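NAD nucleotidase (Haemophilus influenzae, PDB 3ZTV) degrades NAD to adenosine and nicotinamide riboside, hydrolysing both the pyrophosphate link and nucleoside 5'-monophosphates in the periplasm with the help of two zinc ions. Local coordinates at residues A[19-24]-A[84-89]; A[70-73]-A[77-80]; A[90-95]-A[336-341]; A[102-105]-A[111-114]; A[161-166]-A[224-229]. All blocks are in the same frame, centred on the assembly; numbering follows the deposited sequence.

Interaction 1: A[19-24]-A[84-89]. With ZN (zinc ion), chain C.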
# COMPACT_ATOMS: atom_id res chain seq x y z
N ASN A 19 4.74 8.23 26.01
CA ASN A 19 4.85 8.61 24.60
C ASN A 19 4.88 10.12 24.48
O ASN A 19 4.35 10.83 25.35
CB ASN A 19 3.65 8.08 23.80
CG ASN A 19 2.33 8.62 24.31
OD1 ASN A 19 1.79 9.61 23.79
ND2 ASN A 19 1.81 7.99 25.34
N ASP A 20 5.51 10.62 23.42
CA ASP A 20 5.38 12.03 23.05
C ASP A 20 5.83 12.97 24.17
O ASP A 20 5.18 13.99 24.47
CB ASP A 20 3.95 12.35 22.62
CG ASP A 20 3.57 11.65 21.33
OD1 ASP A 20 3.87 12.18 20.22
OD2 ASP A 20 2.99 10.54 21.40
N HIS A 21 6.94 12.65 24.81
CA HIS A 21 7.44 13.57 25.83
C HIS A 21 7.98 14.89 25.26
O HIS A 21 7.99 15.89 25.97
CB HIS A 21 8.37 12.89 26.87
CG HIS A 21 9.82 12.84 26.51
ND1 HIS A 21 10.40 11.74 25.90
CD2 HIS A 21 10.84 13.71 26.76
CE1 HIS A 21 11.70 11.95 25.76
NE2 HIS A 21 11.99 13.14 26.27
N HIS A 22 8.38 14.89 23.99
CA HIS A 22 8.70 16.14 23.28
C HIS A 22 9.67 17.04 24.06
O HIS A 22 9.47 18.25 24.17
CB HIS A 22 7.42 16.90 22.94
CG HIS A 22 6.69 16.35 21.75
ND1 HIS A 22 7.09 16.59 20.45
CD2 HIS A 22 5.55 15.61 21.66
CE1 HIS A 22 6.25 15.99 19.62
NE2 HIS A 22 5.30 15.41 20.33
N SER A 23 10.69 16.42 24.64
CA SER A 23 11.74 17.16 25.34
C SER A 23 11.27 17.91 26.58
O SER A 23 11.96 18.83 27.05
CB SER A 23 12.49 18.10 24.37
OG SER A 23 13.09 17.36 23.32
N TYR A 24 10.13 17.51 27.14
CA TYR A 24 9.64 18.09 28.39
C TYR A 24 10.34 17.42 29.57
O TYR A 24 9.79 16.51 30.21
CB TYR A 24 8.12 17.97 28.53
CG TYR A 24 7.37 19.06 27.80
CD1 TYR A 24 7.32 19.10 26.41
CD2 TYR A 24 6.73 20.07 28.51
CE1 TYR A 24 6.64 20.10 25.75
CE2 TYR A 24 6.05 21.09 27.85
CZ TYR A 24 6.01 21.09 26.47
OH TYR A 24 5.33 22.11 25.83
N SER A 84 20.79 15.14 23.17
CA SER A 84 21.61 14.50 24.19
C SER A 84 20.96 14.51 25.58
O SER A 84 21.15 13.58 26.36
CB SER A 84 23.02 15.10 24.25
OG SER A 84 22.97 16.43 24.74
N ALA A 85 20.21 15.56 25.89
CA ALA A 85 19.51 15.62 27.18
C ALA A 85 18.39 14.58 27.23
O ALA A 85 18.22 13.89 28.24
CB ALA A 85 18.96 17.01 27.42
N ASP A 86 17.66 14.45 26.13
CA ASP A 86 16.60 13.45 26.03
C ASP A 86 17.19 12.05 26.12
O ASP A 86 16.66 11.20 26.83
CB ASP A 86 15.80 13.64 24.74
CG ASP A 86 14.98 14.90 24.77
OD1 ASP A 86 14.05 14.97 25.61
OD2 ASP A 86 15.25 15.83 23.98
N ALA A 87 18.28 11.80 25.40
CA ALA A 87 18.93 10.49 25.48
C ALA A 87 19.35 10.16 26.90
O ALA A 87 19.19 9.03 27.36
CB ALA A 87 20.12 10.41 24.51
N ALA A 88 19.88 11.16 27.61
CA ALA A 88 20.38 10.95 28.96
C ALA A 88 19.26 10.52 29.92
O ALA A 88 19.42 9.57 30.70
CB ALA A 88 21.08 12.21 29.47
N VAL A 89 18.14 11.23 29.88
CA VAL A 89 17.05 10.89 30.80
C VAL A 89 16.34 9.59 30.40
O VAL A 89 15.91 8.81 31.26
CB VAL A 89 16.05 12.05 31.03
CG1 VAL A 89 16.79 13.28 31.63
CG2 VAL A 89 15.33 12.43 29.75
ZN ZN C . 3.93 14.03 19.48
O HOH W 1 3.03 13.82 17.64

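Interaction 2: A[70-73]-A[77-80]. With ZN (zinc ion), chain C; ZN (zinc ion), chain B.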
# COMPACT_ATOMS: atom_id res chain seq x y z
N ASP A 70 8.38 10.24 19.50
CA ASP A 70 8.48 11.69 19.73
C ASP A 70 9.10 11.99 21.11
O ASP A 70 8.52 12.70 21.96
CB ASP A 70 7.13 12.40 19.60
CG ASP A 70 6.72 12.66 18.16
OD1 ASP A 70 7.47 12.37 17.20
OD2 ASP A 70 5.60 13.19 18.00
N ALA A 71 10.29 11.44 21.30
CA ALA A 71 11.14 11.81 22.41
C ALA A 71 11.59 13.25 22.26
O ALA A 71 11.69 13.97 23.26
CB ALA A 71 12.34 10.88 22.46
N ILE A 72 11.85 13.69 21.03
CA ILE A 72 12.51 14.98 20.80
C ILE A 72 11.63 16.05 20.16
O ILE A 72 10.67 15.74 19.45
CB ILE A 72 13.81 14.83 19.98
CG1 ILE A 72 13.55 14.18 18.61
CG2 ILE A 72 14.86 14.08 20.78
CD1 ILE A 72 14.73 14.33 17.66
N THR A 73 12.01 17.31 20.44
CA THR A 73 11.44 18.56 19.92
C THR A 73 10.26 19.01 20.75
O THR A 73 9.36 18.22 21.07
CB THR A 73 11.08 18.56 18.40
OG1 THR A 73 9.81 17.93 18.18
CG2 THR A 73 12.16 17.91 17.57
N TYR A 77 15.29 22.13 25.67
CA TYR A 77 16.07 20.95 26.02
C TYR A 77 16.44 20.13 24.78
O TYR A 77 17.44 19.41 24.80
CB TYR A 77 15.36 20.07 27.05
CG TYR A 77 15.48 20.60 28.47
CD1 TYR A 77 16.69 20.51 29.16
CD2 TYR A 77 14.41 21.18 29.12
CE1 TYR A 77 16.81 21.00 30.46
CE2 TYR A 77 14.52 21.67 30.42
CZ TYR A 77 15.73 21.56 31.08
OH TYR A 77 15.87 22.05 32.37
N PHE A 78 15.65 20.24 23.72
CA PHE A 78 16.08 19.66 22.45
C PHE A 78 17.03 20.60 21.73
O PHE A 78 18.15 20.22 21.38
CB PHE A 78 14.92 19.34 21.50
CG PHE A 78 15.41 18.92 20.17
CD1 PHE A 78 16.08 17.72 20.03
CD2 PHE A 78 15.32 19.76 19.07
CE1 PHE A 78 16.59 17.33 18.82
CE2 PHE A 78 15.83 19.37 17.85
CZ PHE A 78 16.46 18.15 17.73
N THR A 79 16.56 21.82 21.48
CA THR A 79 17.27 22.79 20.65
C THR A 79 18.72 23.01 21.05
O THR A 79 19.60 23.07 20.20
CB THR A 79 16.52 24.13 20.69
OG1 THR A 79 15.13 23.91 20.44
CG2 THR A 79 17.09 25.10 19.66
N LEU A 80 18.97 23.11 22.35
CA LEU A 80 20.31 23.49 22.81
C LEU A 80 21.23 22.31 23.01
O LEU A 80 22.44 22.49 23.22
CB LEU A 80 20.21 24.32 24.09
CG LEU A 80 19.40 25.61 23.91
CD1 LEU A 80 19.20 26.32 25.24
CD2 LEU A 80 20.09 26.53 22.91
ZN ZN C . 3.93 14.03 19.48
ZN ZN B . 4.08 12.38 16.71
O HOH W 1 3.03 13.82 17.64

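Interaction 3: A[90-95]-A[336-341]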
# COMPACT_ATOMS: atom_id res chain seq x y z
N MET A 90 16.26 9.32 29.10
CA MET A 90 15.72 8.04 28.62
C MET A 90 16.60 6.88 29.06
O MET A 90 16.09 5.86 29.55
CB MET A 90 15.59 8.06 27.09
CG MET A 90 14.49 8.99 26.60
SD MET A 90 14.55 9.31 24.82
CE MET A 90 13.85 7.80 24.14
N ASN A 91 17.91 7.03 28.92
CA ASN A 91 18.84 6.00 29.38
C ASN A 91 18.64 5.72 30.86
O ASN A 91 18.65 4.56 31.29
CB ASN A 91 20.28 6.42 29.11
CG ASN A 91 20.66 6.33 27.64
OD1 ASN A 91 19.95 5.70 26.84
ND2 ASN A 91 21.78 6.93 27.28
N ALA A 92 18.44 6.78 31.64
CA ALA A 92 18.26 6.66 33.09
C ALA A 92 16.97 5.94 33.47
O ALA A 92 16.84 5.43 34.59
CB ALA A 92 18.33 8.03 33.75
N GLY A 93 16.00 5.91 32.55
CA GLY A 93 14.77 5.19 32.77
C GLY A 93 14.82 3.72 32.39
O GLY A 93 13.88 2.97 32.66
N ASN A 94 15.90 3.30 31.73
CA ASN A 94 16.07 1.89 31.36
C ASN A 94 14.85 1.30 30.65
O ASN A 94 14.39 0.20 30.97
CB ASN A 94 16.46 1.05 32.58
CG ASN A 94 17.84 1.40 33.10
OD1 ASN A 94 17.98 1.97 34.19
ND2 ASN A 94 18.86 1.09 32.32
N PHE A 95 14.32 2.05 29.69
CA PHE A 95 13.29 1.52 28.80
C PHE A 95 13.79 0.27 28.07
O PHE A 95 14.97 0.17 27.72
CB PHE A 95 12.93 2.58 27.76
CG PHE A 95 12.20 3.76 28.33
CD1 PHE A 95 12.88 4.84 28.87
CD2 PHE A 95 10.83 3.78 28.32
CE1 PHE A 95 12.19 5.92 29.40
CE2 PHE A 95 10.13 4.86 28.85
CZ PHE A 95 10.82 5.92 29.39
N ASP A 336 13.37 10.94 41.07
CA ASP A 336 14.45 9.97 40.96
C ASP A 336 15.77 10.69 41.14
O ASP A 336 16.04 11.66 40.45
CB ASP A 336 14.41 9.30 39.59
CG ASP A 336 15.55 8.33 39.37
OD1 ASP A 336 15.67 7.37 40.16
OD2 ASP A 336 16.34 8.52 38.42
N ALA A 337 16.60 10.21 42.07
CA ALA A 337 17.85 10.89 42.40
C ALA A 337 18.78 11.05 41.19
O ALA A 337 19.30 12.13 40.94
CB ALA A 337 18.57 10.15 43.54
N LYS A 338 18.99 9.97 40.44
CA LYS A 338 19.85 10.05 39.27
C LYS A 338 19.31 11.06 38.25
O LYS A 338 20.07 11.89 37.72
CB LYS A 338 20.01 8.67 38.63
CG LYS A 338 20.84 8.66 37.35
CD LYS A 338 21.38 7.27 37.04
CE LYS A 338 20.27 6.28 36.73
NZ LYS A 338 20.82 4.94 36.34
N THR A 339 18.01 11.00 37.98
CA THR A 339 17.41 11.89 36.99
C THR A 339 17.43 13.34 37.48
O THR A 339 17.63 14.25 36.68
CB THR A 339 15.99 11.43 36.61
OG1 THR A 339 16.04 10.06 36.21
CG2 THR A 339 15.45 12.26 35.46
N ASP A 340 17.23 13.56 38.77
CA ASP A 340 17.35 14.89 39.36
C ASP A 340 18.73 15.50 39.10
O ASP A 340 18.85 16.68 38.80
CB ASP A 340 17.12 14.84 40.88
CG ASP A 340 15.66 14.71 41.25
OD1 ASP A 340 14.79 15.06 40.44
OD2 ASP A 340 15.39 14.28 42.40
N LYS A 341 19.77 14.69 39.24
CA LYS A 341 21.14 15.14 39.00
C LYS A 341 21.34 15.53 37.53
O LYS A 341 21.94 16.57 37.23
CB LYS A 341 22.13 14.05 39.39
CG LYS A 341 22.25 13.82 40.90
CD LYS A 341 23.16 12.63 41.22
CE LYS A 341 24.22 12.42 40.16
NZ LYS A 341 25.12 13.59 40.01
O HOH W 2 16.74 5.97 37.31

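Interaction 4: A[102-105]-A[111-114]. With ZN (zinc ion), chain B.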
# COMPACT_ATOMS: atom_id res chain seq x y z
N ASN A 102 7.35 10.87 14.45
CA ASN A 102 7.49 11.76 13.30
C ASN A 102 8.51 12.84 13.56
O ASN A 102 9.32 13.17 12.67
CB ASN A 102 6.15 12.35 12.83
CG ASN A 102 5.38 13.05 13.94
OD1 ASN A 102 5.22 12.51 15.02
ND2 ASN A 102 4.89 14.25 13.67
N HIS A 103 8.53 13.39 14.76
CA HIS A 103 9.45 14.49 15.06
C HIS A 103 10.90 14.05 15.19
O HIS A 103 11.81 14.88 15.15
CB HIS A 103 9.00 15.27 16.29
CG HIS A 103 7.84 16.17 16.03
ND1 HIS A 103 6.54 15.79 16.23
CD2 HIS A 103 7.79 17.45 15.58
CE1 HIS A 103 5.73 16.80 15.93
NE2 HIS A 103 6.47 17.81 15.52
N GLU A 104 11.13 12.75 15.31
CA GLU A 104 12.50 12.24 15.29
C GLU A 104 13.24 12.63 14.01
O GLU A 104 14.47 12.66 14.00
CB GLU A 104 12.51 10.71 15.48
CG GLU A 104 12.72 10.26 16.93
CD GLU A 104 11.55 10.57 17.85
OE1 GLU A 104 10.41 10.23 17.50
OE2 GLU A 104 11.77 11.14 18.94
N PHE A 105 12.51 12.97 12.95
CA PHE A 105 13.11 13.37 11.68
C PHE A 105 13.10 14.89 11.42
O PHE A 105 13.48 15.32 10.32
CB PHE A 105 12.43 12.62 10.52
CG PHE A 105 12.77 11.16 10.47
CD1 PHE A 105 13.94 10.73 9.87
CD2 PHE A 105 11.92 10.21 11.02
CE1 PHE A 105 14.26 9.38 9.82
CE2 PHE A 105 12.23 8.86 10.98
CZ PHE A 105 13.40 8.45 10.37
N GLY A 111 19.99 14.96 12.37
CA GLY A 111 19.45 15.20 13.70
C GLY A 111 19.07 13.91 14.41
O GLY A 111 19.27 13.78 15.62
N LEU A 112 18.52 12.94 13.68
CA LEU A 112 18.16 11.68 14.32
C LEU A 112 19.41 10.93 14.78
O LEU A 112 19.43 10.35 15.86
CB LEU A 112 17.31 10.81 13.39
CG LEU A 112 16.85 9.47 13.99
CD1 LEU A 112 16.25 9.66 15.39
CD2 LEU A 112 15.86 8.78 13.06
N LEU A 113 20.45 10.97 13.96
CA LEU A 113 21.70 10.32 14.34
C LEU A 113 22.22 10.87 15.67
O LEU A 113 22.75 10.12 16.49
CB LEU A 113 22.74 10.48 13.22
CG LEU A 113 24.03 9.68 13.42
CD1 LEU A 113 23.74 8.19 13.46
CD2 LEU A 113 25.03 10.02 12.32
N LYS A 114 22.08 12.18 15.88
CA LYS A 114 22.57 12.81 17.11
C LYS A 114 21.81 12.34 18.35
O LYS A 114 22.36 12.31 19.45
CB LYS A 114 22.53 14.33 17.00
CG LYS A 114 23.56 14.90 16.04
CD LYS A 114 23.48 16.42 15.98
CE LYS A 114 23.73 17.03 17.34
NZ LYS A 114 23.62 18.52 17.32
ZN ZN B . 4.08 12.38 16.71
O HOH W 1 3.03 13.82 17.64

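Interaction 5: A[161-166]-A[224-229]. With ZN (zinc ion), chain B.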
# COMPACT_ATOMS: atom_id res chain seq x y z
N VAL A 161 3.32 7.44 8.59
CA VAL A 161 3.98 7.59 7.29
C VAL A 161 3.83 8.99 6.69
O VAL A 161 4.80 9.74 6.62
CB VAL A 161 3.55 6.49 6.29
CG1 VAL A 161 4.13 6.77 4.92
CG2 VAL A 161 3.99 5.12 6.80
N ASN A 162 2.63 9.33 6.23
CA ASN A 162 2.42 10.60 5.53
C ASN A 162 2.86 11.81 6.35
O ASN A 162 3.52 12.72 5.85
CB ASN A 162 0.95 10.76 5.11
CG ASN A 162 0.52 9.77 4.05
OD1 ASN A 162 1.34 9.20 3.33
ND2 ASN A 162 -0.79 9.58 3.93
N LYS A 163 2.51 11.82 7.63
CA LYS A 163 2.86 12.94 8.50
C LYS A 163 4.39 13.14 8.58
O LYS A 163 4.89 14.27 8.58
CB LYS A 163 2.26 12.74 9.90
CG LYS A 163 2.57 13.87 10.86
CD LYS A 163 1.90 13.67 12.20
CE LYS A 163 0.38 13.82 12.11
NZ LYS A 163 -0.23 13.87 13.48
N THR A 164 5.13 12.04 8.66
CA THR A 164 6.59 12.10 8.74
C THR A 164 7.19 12.56 7.41
O THR A 164 8.01 13.48 7.37
CB THR A 164 7.20 10.75 9.17
OG1 THR A 164 6.61 10.35 10.41
CG2 THR A 164 8.72 10.86 9.34
N VAL A 165 6.77 11.92 6.32
CA VAL A 165 7.29 12.24 5.00
C VAL A 165 6.98 13.69 4.62
O VAL A 165 7.85 14.40 4.09
CB VAL A 165 6.73 11.26 3.94
CG1 VAL A 165 7.03 11.74 2.51
CG2 VAL A 165 7.29 9.88 4.17
N ASN A 166 5.76 14.13 4.90
CA ASN A 166 5.29 15.44 4.47
C ASN A 166 5.70 16.57 5.41
O ASN A 166 6.14 17.63 4.97
CB ASN A 166 3.77 15.44 4.29
CG ASN A 166 3.31 14.56 3.13
OD1 ASN A 166 4.05 14.33 2.17
ND2 ASN A 166 2.08 14.05 3.23
N THR A 224 0.39 3.16 21.92
CA THR A 224 0.22 4.25 20.95
C THR A 224 1.00 5.53 21.26
O THR A 224 1.13 5.93 22.43
CB THR A 224 -1.28 4.60 20.85
OG1 THR A 224 -2.00 3.45 20.37
CG2 THR A 224 -1.55 5.76 19.94
N GLY A 225 1.47 6.16 20.19
CA GLY A 225 1.90 7.54 20.22
C GLY A 225 1.38 8.32 19.03
O GLY A 225 0.78 7.75 18.11
N ASP A 226 1.62 9.63 19.09
CA ASP A 226 1.34 10.64 18.04
C ASP A 226 0.13 11.52 18.25
O ASP A 226 0.18 12.70 17.90
CB ASP A 226 1.34 10.10 16.60
CG ASP A 226 1.37 11.22 15.56
OD1 ASP A 226 2.35 11.99 15.50
OD2 ASP A 226 0.39 11.37 14.78
N SER A 227 -0.95 10.95 18.77
CA SER A 227 -2.19 11.70 18.95
C SER A 227 -2.26 12.51 20.25
O SER A 227 -3.07 13.43 20.35
CB SER A 227 -3.41 10.76 18.83
OG SER A 227 -3.16 9.44 19.34
N HIS A 228 -1.41 12.19 21.23
CA HIS A 228 -1.35 12.95 22.49
C HIS A 228 -2.66 12.82 23.31
O HIS A 228 -2.95 13.67 24.17
CB HIS A 228 -1.09 14.45 22.22
CG HIS A 228 0.30 14.81 21.74
ND1 HIS A 228 1.15 13.98 21.03
CD2 HIS A 228 0.94 15.99 21.85
CE1 HIS A 228 2.26 14.65 20.75
NE2 HIS A 228 2.16 15.86 21.24
N TYR A 229 -3.44 11.78 23.08
CA TYR A 229 -4.71 11.61 23.80
C TYR A 229 -4.51 11.06 25.20
O TYR A 229 -3.77 10.08 25.41
CB TYR A 229 -5.63 10.63 23.07
CG TYR A 229 -6.19 11.10 21.74
CD1 TYR A 229 -6.16 12.43 21.36
CD2 TYR A 229 -6.76 10.18 20.87
CE1 TYR A 229 -6.69 12.84 20.14
CE2 TYR A 229 -7.30 10.57 19.66
CZ TYR A 229 -7.26 11.90 19.29
OH TYR A 229 -7.78 12.28 18.08
ZN ZN B . 4.08 12.38 16.71
O HOH W 1 3.03 13.82 17.64

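Interaction 1: A[19-24]-A[84-89]
Asp86 reaches out from helix 84-93 and takes two hydrogen bonds from the loop 19-24, one on each carboxylate oxygen. His21 gives the first: NE2 donates to Asp86 OD1 over 2.8 Å, bent to 145° at the hydrogen. OD1 is met on its anti side, and ring and carboxylate are turned 58° against each other. The second comes from Ser23, whose OG donates to Asp86 OD2 at 2.7 Å on the syn side. With both oxygens held, the carboxylate has little freedom to rotate. The His21 ring is held at both nitrogens, ND1 bonding to His67. Ser23 OG is also hydrogen-bonded to the backbone N of Thr73.

This loop carries the Asp-x-His signature that follows the first strand of calcineurin-like phosphoesterases, and its residues alternate in duty. Asp20 and His22 look to the zinc ion of chain C, whereas His21 and Ser23 bond to the helix.

Asp20 OD1 lies 2.0 Å from this zinc and His22 NE2 2.1 Å; Asp70 and a water bind it too. His22 ND1 in turn is hydrogen-bonded to Thr73 O, which fixes the ring's rotation. As for the backbone, a type I' turn from His21 to Tyr24 is closed by Tyr24 N donating to His21 O at 2.9 Å.

Interaction 2: A[70-73]-A[77-80]
Ile72 and Thr73 press against the ring of Phe78 at the far end of a loop that begins on the metals. At its start, Asp70 bridges the two zinc ions through a single oxygen, OD2, which is 2.4 Å from the zinc of chain C and also bonds the zinc of chain B. The other oxygen, Asp70 OD1, is hydrogen-bonded to the backbone N of His103. Two residues on, Ile72 comes obliquely at the CD1 and CE1 atoms of the ring. Its CB is 3.7 Å from Phe78 CD1, while the CD1 methyl of Ile72 reaches Phe78 CE1, also at 3.7 Å. Thr73 then lays CG2 over one ring face as a CH-pi contact, 4.1 Å from the centroid of Phe78 and 17° off the normal. The chi1 of 81° that points CG2 this way swings OG1 back along the chain, where it donates to Ile72 O at 2.7 Å, in the carbonyl plane and on a lone pair. Phe78 belongs to the short helix 76-79. Around this helix, Tyr77 leans on helix 337-353 and Thr79 touches Phe423 of helix 423-429; on the loop side, Ile72 abuts Asp86 of helix 84-93.

Interaction 3: A[90-95]-A[336-341]
Asp336 OD2 is gripped from several sides, and one of them leads across to Ala92. Thr339 OG1 donates to the anti lone pair of this oxygen at 2.7 Å, and Thr339 N donates at 3.0 Å from above the carboxylate plane. A water also sits 2.8 Å from Asp336 OD2 and equally 2.8 Å from Ala92 O, so it is placed to join the two chain stretches. Asp336 is thus the N-cap of helix 337-353, its side chain taking up an N-H of the first turn. Here the start of that long helix, which runs on toward the C-terminal nucleotidase domain, meets the end of helix 84-93 from the metallophosphoesterase domain. Just past that end, Asn94 takes a positive phi of 50° and the chain turns away. The direct touch is made by the Ala92 methyl, which fits between two residues of the opposite helix: CB is 3.9 Å from Thr339 OG1 and 4.0 Å from Lys338 CE. Lys338 sets out extended and bends at chi3 (65°), which lays its CE beside the methyl. Asn50 of helix 46-59 touches Ala92, and its ND2 is hydrogen-bonded to Thr339 OG1.

Interaction 4: A[102-105]-A[111-114]
Leu112 of helix 108-116 packs against Glu104 and Phe105, at the end of the Gly-Asn-His-Glu signature that metallophosphoesterases carry in one of their metal-binding loops. From this loop, Asn102 is a ligand of the zinc ion of chain B, and residues 103-105 form a short 3-10 turn.

Leu112 CB lies 3.4 Å from Glu104 O, a carbonyl resting against the base of the leucine. The next atom, CG, stays near the same oxygen at 4.0 Å. With CG anti to the backbone N (chi1 -179°), the side chain forks over the loop and each methyl takes a different neighbour. Leu112 CD1 goes to the aliphatic part of Glu104, 3.9 Å from its CB and as close to its CG. The glutamate chain bends there (chi2 69°), which turns the carboxylate away from the leucine and back toward the metal loops. OE1 is hydrogen-bonded to the backbone N of Gly101 and of Asp70, while OE2 takes the N of Ile72. These bonds would help to satisfy a buried carboxylate and tie this loop to the one that holds the bridging aspartate, making Glu104 a second-shell residue of the zinc site.

The other methyl, Leu112 CD2, settles over one face of Phe105, a ring that also touches Thr164 of helix 162-167. It forms a CH-pi contact 4.0 Å from the ring centroid, displaced toward the rim so that Phe105 CZ and CE1 are each 3.7 Å from it.

Interaction 5: A[161-166]-A[224-229]
The carboxylate of Asp226 is shared between Lys163 and a metal, one oxygen for each. OD2 receives Lys163 NZ at 2.9 Å, a hydrogen-bonded salt bridge met on the syn side with the nitrogen 19° out of the carboxylate plane. OD1 binds the zinc ion of chain B at 2.1 Å. Behind the ammonium, Lys163 CD passes close to both oxygens, 3.7 Å from Asp226 OD1 and 3.8 Å from Asp226 OD2. A second flat group, the Tyr229 ring, carries Ser227 CB over the centre of one face, within the same loop.

The two side chains approach from opposite directions. Lys163 leaves helix 162-167 fully extended through chi1 and chi2 and then bends at chi3 (-70°), which brings NZ round to the oxygen that does not bind metal. Its positive charge would partly offset that of the carboxylate, and the grip on OD2 limits how far the group can twist about the zinc bond. The backbone of Asp226 takes part as well: the water that bridges the zinc ions donates to Asp226 O at 3.1 Å, and Asp226 N is hydrogen-bonded to Asp20 OD2. Lys163 also touches Asn102, a further ligand of the same zinc. A metal-ligand loop following a sheet strand, here 221-224, is characteristic of the dinuclear site of calcineurin-like phosphoesterases.

How the interactions relate
Four of the five contacts converge on the dinuclear zinc centre, where the ions lie 3.2 Å apart. Interaction 2 supplies the bridging Asp70; interaction 1 brings ligands to the zinc of chain C, and interactions 4 and 5 to that of chain B. The loops also meet directly: a hydrogen bond from Ser23 N to Ala71 O (3.0 Å) joins interactions 1 and 2, His22 CE1 packs 3.4 Å from His103 ND1 between 1 and 4, and Asn102 CB lies 3.2 Å from Thr164 OG1 between 4 and 5. Interaction 3 stands apart, its centre about 26 Å from that of interaction 5 and about 11 Å from that of interaction 1, yet helix 84-93 links it to interaction 1, and Met90 packs on His21 and Ala71.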